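Local coordinates for protein class D beta-lactamase (Fusobacterium nucleatum subsp. polymorphum, PDB 4IED) that probably hydrolyses beta-lactam antibiotics to substituted beta-amino acids, acting as a class D beta-lactamase in antibiotic resistance, at residues A[30-35]-A[39-44]; A[191-196]-A[222-227]. All coordinates share one frame; numbering follows the deposited sequence.

Contact 1 of 2, residues A[30-35]-A[39-44]; sequences TFVVYD and DKIDYY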
loop_
_atom_site.group_PDB
_atom_site.type_symbol
_atom_site.label_atom_id
_atom_site.label_comp_id
_atom_site.label_asym_id
_atom_site.label_seq_id
_atom_site.Cartn_x
_atom_site.Cartn_y
_atom_site.Cartn_z
ATOM N N THR A 30 8.827 2.589 11.611
ATOM C CA THR A 30 9.662 3.304 10.727
ATOM C C THR A 30 8.779 4.168 9.804
ATOM O O THR A 30 7.589 3.864 9.573
ATOM C CB THR A 30 10.463 2.303 9.823
ATOM O OG1 THR A 30 11.406 3.049 9.005
ATOM C CG2 THR A 30 9.566 1.417 8.900
ATOM N N PHE A 31 9.392 5.221 9.232
ATOM C CA PHE A 31 8.663 6.092 8.316
ATOM C C PHE A 31 9.674 6.664 7.319
ATOM O O PHE A 31 10.741 7.112 7.687
ATOM C CB PHE A 31 8.049 7.187 9.186
ATOM C CG PHE A 31 7.067 8.189 8.493
ATOM C CD1 PHE A 31 6.535 7.998 7.261
ATOM C CD2 PHE A 31 6.764 9.395 9.172
ATOM C CE1 PHE A 31 5.659 8.928 6.738
ATOM C CE2 PHE A 31 5.930 10.369 8.596
ATOM C CZ PHE A 31 5.429 10.084 7.404
ATOM N N VAL A 32 9.360 6.535 6.028
ATOM C CA VAL A 32 10.156 7.092 4.950
ATOM C C VAL A 32 9.296 7.951 4.093
ATOM O O VAL A 32 8.239 7.541 3.702
ATOM C CB VAL A 32 10.729 5.935 4.083
ATOM C CG1 VAL A 32 11.612 6.462 2.993
ATOM C CG2 VAL A 32 11.500 4.991 4.980
ATOM N N VAL A 33 9.832 9.126 3.780
ATOM C CA VAL A 33 9.234 10.014 2.802
ATOM C C VAL A 33 10.307 10.362 1.764
ATOM O O VAL A 33 11.373 10.811 2.123
ATOM C CB VAL A 33 8.642 11.279 3.401
ATOM C CG1 VAL A 33 8.167 12.252 2.277
ATOM C CG2 VAL A 33 7.551 10.956 4.427
ATOM N N TYR A 34 9.979 10.185 0.471
ATOM C CA TYR A 34 10.846 10.577 -0.669
ATOM C C TYR A 34 10.253 11.835 -1.261
ATOM O O TYR A 34 9.067 11.842 -1.663
ATOM C CB TYR A 34 10.989 9.505 -1.714
ATOM C CG TYR A 34 11.818 9.916 -2.940
ATOM C CD1 TYR A 34 13.168 10.153 -2.816
ATOM C CD2 TYR A 34 11.216 10.136 -4.190
ATOM C CE1 TYR A 34 13.918 10.573 -3.914
ATOM C CE2 TYR A 34 11.942 10.511 -5.277
ATOM C CZ TYR A 34 13.287 10.677 -5.158
ATOM O OH TYR A 34 14.066 11.106 -6.208
ATOM N N ASP A 35 11.077 12.881 -1.299
ATOM C CA ASP A 35 10.751 14.167 -1.936
ATOM C C ASP A 35 11.354 14.202 -3.318
ATOM O O ASP A 35 12.572 14.271 -3.431
ATOM C CB ASP A 35 11.328 15.246 -0.993
ATOM C CG ASP A 35 11.206 16.687 -1.510
ATOM O OD1 ASP A 35 11.155 16.901 -2.785
ATOM O OD2 ASP A 35 11.329 17.611 -0.676
ATOM N N ASP A 39 14.987 15.196 -4.573
ATOM C CA ASP A 39 15.606 13.899 -4.658
ATOM C C ASP A 39 16.194 13.468 -3.361
ATOM O O ASP A 39 17.441 13.127 -3.252
ATOM C CB ASP A 39 16.666 13.861 -5.790
ATOM C CG ASP A 39 17.231 12.431 -6.012
ATOM O OD1 ASP A 39 16.563 11.411 -5.678
ATOM O OD2 ASP A 39 18.452 12.397 -6.475
ATOM N N LYS A 40 15.392 13.446 -2.320
ATOM C CA LYS A 40 15.972 13.133 -1.018
ATOM C C LYS A 40 14.930 12.439 -0.162
ATOM O O LYS A 40 13.717 12.510 -0.379
ATOM C CB LYS A 40 16.430 14.369 -0.331
ATOM C CG LYS A 40 15.242 15.252 0.015
ATOM C CD LYS A 40 15.657 16.530 0.728
ATOM C CE LYS A 40 17.185 16.641 0.855
ATOM N NZ LYS A 40 17.768 17.598 1.861
ATOM N N ILE A 41 15.440 11.725 0.832
ATOM C CA ILE A 41 14.643 10.990 1.747
ATOM C C ILE A 41 14.666 11.570 3.122
ATOM O O ILE A 41 15.738 12.067 3.587
ATOM C CB ILE A 41 15.217 9.547 1.859
ATOM C CG1 ILE A 41 14.898 8.758 0.595
ATOM C CG2 ILE A 41 14.667 8.798 3.037
ATOM C CD1 ILE A 41 15.728 7.510 0.455
ATOM N N ASP A 42 13.533 11.531 3.809
ATOM C CA ASP A 42 13.435 11.862 5.210
ATOM C C ASP A 42 12.954 10.620 5.908
ATOM O O ASP A 42 12.001 9.992 5.433
ATOM C CB ASP A 42 12.487 13.058 5.460
ATOM C CG ASP A 42 13.166 14.393 5.144
ATOM O OD1 ASP A 42 13.127 14.800 3.963
ATOM O OD2 ASP A 42 13.767 14.973 6.111
ATOM N N TYR A 43 13.570 10.256 7.026
ATOM C CA TYR A 43 13.203 8.969 7.616
ATOM C C TYR A 43 13.293 8.973 9.155
ATOM O O TYR A 43 13.975 9.804 9.722
ATOM C CB TYR A 43 14.046 7.828 7.053
ATOM C CG TYR A 43 15.504 7.921 7.503
ATOM C CD1 TYR A 43 15.879 7.464 8.751
ATOM C CD2 TYR A 43 16.435 8.567 6.756
ATOM C CE1 TYR A 43 17.198 7.543 9.203
ATOM C CE2 TYR A 43 17.725 8.681 7.191
ATOM C CZ TYR A 43 18.082 8.222 8.445
ATOM O OH TYR A 43 19.410 8.350 8.895
ATOM N N TYR A 44 12.664 7.956 9.749
ATOM C CA TYR A 44 12.798 7.572 11.168
ATOM C C TYR A 44 13.051 6.068 11.148
ATOM O O TYR A 44 12.306 5.335 10.502
ATOM C CB TYR A 44 11.548 7.898 11.921
ATOM C CG TYR A 44 11.636 7.406 13.350
ATOM C CD1 TYR A 44 12.476 8.016 14.266
ATOM C CD2 TYR A 44 11.002 6.240 13.745
ATOM C CE1 TYR A 44 12.536 7.543 15.582
ATOM C CE2 TYR A 44 11.072 5.769 15.026
ATOM C CZ TYR A 44 11.821 6.434 15.935
ATOM O OH TYR A 44 11.927 5.999 17.246
HETATM O O HOH W 1 11.518 13.780 2.157
#
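Tyr34 and Asp39 are joined by a hydrogen bond between their side chains. Tyr34 OH donates to Asp39 OD1 at 2.6 Å. It arrives on the anti side of that oxygen, 33° out of the carboxylate plane, and ring and carboxylate stand at 81°. With CG anti to the Tyr34 nitrogen (chi1 177°), the ring runs along the strand toward Asp39. Tyr34 CD1 lies 3.4 Å from Lys40 O.

Backbone bonds carry most of the contact. Val33 and Asp42 form a hydrogen-bonded pair, with Val33 N to Asp42 O at 2.9 Å and Asp42 N to Val33 O at 2.8 Å. Phe31 with Tyr44 and Asp35 with Lys40 repeat the pattern. This is a beta hairpin closed by a G1 beta bulge, where Asp39 and Lys40 both face Asp35. Asp35 and Asn38 form a magnesium site known in this protein, without an ion here; Asp35 also bonds Asn38 and Asn220.

One water bridges Val33 O and Asp42 OD1, donating to both, while Asp42 OD2 is held by Asn15. Apolar contact is modest. Val32 CG1 meets Ile41 CG2 at 3.8 Å, and Ile41 CG1 lies at the Tyr34 ring edge, 4.1 Å from CD1.

Contact 2 of 2, residues A[191-196]-A[222-227]; sequences FILHGK and YSFAIN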
loop_
_atom_site.group_PDB
_atom_site.type_symbol
_atom_site.label_atom_id
_atom_site.label_comp_id
_atom_site.label_asym_id
_atom_site.label_seq_id
_atom_site.Cartn_x
_atom_site.Cartn_y
_atom_site.Cartn_z
ATOM N N PHE A 191 -3.196 19.829 -2.825
ATOM C CA PHE A 191 -2.540 18.524 -2.774
ATOM C C PHE A 191 -3.589 17.452 -3.075
ATOM O O PHE A 191 -4.792 17.683 -2.911
ATOM C CB PHE A 191 -1.963 18.257 -1.340
ATOM C CG PHE A 191 -2.998 18.062 -0.313
ATOM C CD1 PHE A 191 -3.427 16.788 0.014
ATOM C CD2 PHE A 191 -3.464 19.123 0.428
ATOM C CE1 PHE A 191 -4.418 16.639 0.957
ATOM C CE2 PHE A 191 -4.504 18.970 1.364
ATOM C CZ PHE A 191 -4.920 17.712 1.633
ATOM N N ILE A 192 -3.126 16.282 -3.494
ATOM C CA ILE A 192 -3.977 15.075 -3.578
ATOM C C ILE A 192 -3.157 13.911 -2.948
ATOM O O ILE A 192 -2.003 13.642 -3.312
ATOM C CB ILE A 192 -4.385 14.774 -5.040
ATOM C CG1 ILE A 192 -5.355 13.618 -5.018
ATOM C CG2 ILE A 192 -3.274 14.573 -5.954
ATOM C CD1 ILE A 192 -6.011 13.439 -6.352
ATOM N N LEU A 193 -3.803 13.288 -1.963
ATOM C CA LEU A 193 -3.272 12.165 -1.195
ATOM C C LEU A 193 -3.881 10.889 -1.772
ATOM O O LEU A 193 -5.092 10.773 -1.873
ATOM C CB LEU A 193 -3.685 12.313 0.230
ATOM C CG LEU A 193 -3.466 11.130 1.174
ATOM C CD1 LEU A 193 -2.001 10.758 1.317
ATOM C CD2 LEU A 193 -4.145 11.319 2.537
ATOM N N HIS A 194 -2.990 9.980 -2.174
ATOM C CA HIS A 194 -3.284 8.600 -2.550
ATOM C C HIS A 194 -2.631 7.652 -1.526
ATOM O O HIS A 194 -1.585 7.916 -0.939
ATOM C CB HIS A 194 -2.635 8.290 -3.853
ATOM C CG HIS A 194 -3.139 9.090 -5.022
ATOM N ND1 HIS A 194 -2.784 10.381 -5.351
ATOM C CD2 HIS A 194 -3.880 8.625 -6.046
ATOM C CE1 HIS A 194 -3.396 10.699 -6.493
ATOM N NE2 HIS A 194 -4.000 9.623 -6.958
ATOM N N GLY A 195 -3.310 6.537 -1.266
ATOM C CA GLY A 195 -2.655 5.524 -0.395
ATOM C C GLY A 195 -3.507 4.326 -0.110
ATOM O O GLY A 195 -4.598 4.154 -0.712
ATOM N N LYS A 196 -2.887 3.400 0.659
ATOM C CA LYS A 196 -3.523 2.146 1.048
ATOM C C LYS A 196 -3.005 1.750 2.432
ATOM O O LYS A 196 -1.812 1.762 2.668
ATOM C CB LYS A 196 -3.215 1.051 0.043
ATOM C CG LYS A 196 -3.823 -0.300 0.335
ATOM C CD LYS A 196 -5.316 -0.340 0.082
ATOM C CE LYS A 196 -6.031 -1.585 0.531
ATOM N NZ LYS A 196 -6.320 -1.609 1.947
ATOM N N TYR A 222 5.470 13.542 -3.016
ATOM C CA TYR A 222 6.046 12.968 -1.793
ATOM C C TYR A 222 5.549 11.575 -1.655
ATOM O O TYR A 222 4.367 11.373 -1.396
ATOM C CB TYR A 222 5.658 13.806 -0.561
ATOM C CG TYR A 222 5.991 15.265 -0.661
ATOM C CD1 TYR A 222 5.082 16.124 -1.293
ATOM C CD2 TYR A 222 7.151 15.811 -0.088
ATOM C CE1 TYR A 222 5.297 17.473 -1.415
ATOM C CE2 TYR A 222 7.392 17.178 -0.313
ATOM C CZ TYR A 222 6.476 17.985 -0.953
ATOM O OH TYR A 222 6.716 19.392 -1.156
ATOM N N SER A 223 6.433 10.583 -1.858
ATOM C CA SER A 223 6.007 9.195 -1.742
ATOM C C SER A 223 6.371 8.733 -0.325
ATOM O O SER A 223 7.391 9.140 0.237
ATOM C CB SER A 223 6.752 8.335 -2.717
ATOM O OG SER A 223 6.296 8.664 -4.053
ATOM N N PHE A 224 5.520 7.934 0.276
ATOM C CA PHE A 224 5.720 7.612 1.706
ATOM C C PHE A 224 5.278 6.194 1.999
ATOM O O PHE A 224 4.496 5.530 1.363
ATOM C CB PHE A 224 4.936 8.557 2.610
ATOM C CG PHE A 224 3.425 8.395 2.506
ATOM C CD1 PHE A 224 2.735 7.439 3.290
ATOM C CD2 PHE A 224 2.700 9.227 1.671
ATOM C CE1 PHE A 224 1.386 7.291 3.191
ATOM C CE2 PHE A 224 1.327 9.068 1.586
ATOM C CZ PHE A 224 0.693 8.089 2.328
ATOM N N ALA A 225 5.939 5.697 3.074
ATOM C CA ALA A 225 5.577 4.446 3.816
ATOM C C ALA A 225 5.882 4.504 5.291
ATOM O O ALA A 225 7.008 4.863 5.654
ATOM C CB ALA A 225 6.313 3.266 3.207
ATOM N N ILE A 226 4.855 4.143 6.054
ATOM C CA ILE A 226 5.017 3.965 7.508
ATOM C C ILE A 226 4.610 2.546 7.796
ATOM O O ILE A 226 3.694 1.971 7.221
ATOM C CB ILE A 226 4.171 4.974 8.299
ATOM C CG1 ILE A 226 4.521 4.955 9.830
ATOM C CG2 ILE A 226 2.674 4.787 8.133
ATOM C CD1 ILE A 226 3.932 6.164 10.506
ATOM N N ASN A 227 5.361 1.945 8.714
ATOM C CA ASN A 227 4.843 0.728 9.420
ATOM C C ASN A 227 5.172 0.809 10.885
ATOM O O ASN A 227 6.097 1.447 11.334
ATOM C CB ASN A 227 5.285 -0.586 8.727
ATOM C CG ASN A 227 6.772 -0.877 8.831
ATOM O OD1 ASN A 227 7.329 -1.039 9.882
ATOM N ND2 ASN A 227 7.410 -1.065 7.664
#
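Leu193 and Phe224 sit on strands that run parallel but are not neighbours, with His194 CA 9.3 Å from Ser223 CA. Strand 208-216 lies between them and is antiparallel to both. The backbones are too far apart to pair, so the contact depends on long side chains.

Leu193 CD1 is the branch that touches. It lies 3.7 Å from Phe224 CE2 and 3.9 Å from Phe224 CZ, at the ring edge and near its plane. The two side chains cross at about a right angle. Leu193 CG is anti to the backbone nitrogen (chi1 169°), and chi2 of 62° brings CD1 round to the ring. The Phe224 ring takes the position between its own backbone nitrogen and carbonyl carbon (chi1 67°), which carries CZ across to the other strand. There CZ also comes 4.0 Å from His194 O. The contact is small and wholly buried.

The two strands are part of the central antiparallel sheet of the beta-lactamase fold. Lys196 begins the Lys-Thr-Gly motif of class D enzymes; its NZ bonds Ser106 OG, and its side chain touches Ser57, which starts the Ser-x-x-Lys motif ending at the carboxylated Lys60. His194 stacks on Trp214 of the intervening strand. Phe211, from the same strand, meets the Phe224 ring. Helix 238-249 packs against the pair, with Arg244 on Leu193 and Val243 on Phe224, and strand 29-35 adds Val33 beside Phe224.

In the fold
Both contacts belong to one antiparallel sheet. Contact 1 is at its edge, where strand 40-44 is outermost, and is partly buried with several exposed residues. Contact 2 is in the interior, its centre about 9 Å from the centre of the chain, against about 16 Å for that of contact 1. Strands 29-35 and 221-229 are adjacent and join the two: Tyr34 N probably bonds Ser223 O, and Val32 N probably bonds Ala225 O. Helix 238-249 packs on side chains of both. Their chemistry differs with place. The hairpin is held by backbone hydrogen bonds, with a tyrosine-carboxylate bond and one bridging water; the 191-196 and 222-227 segments touch through apolar side chains across an intervening strand.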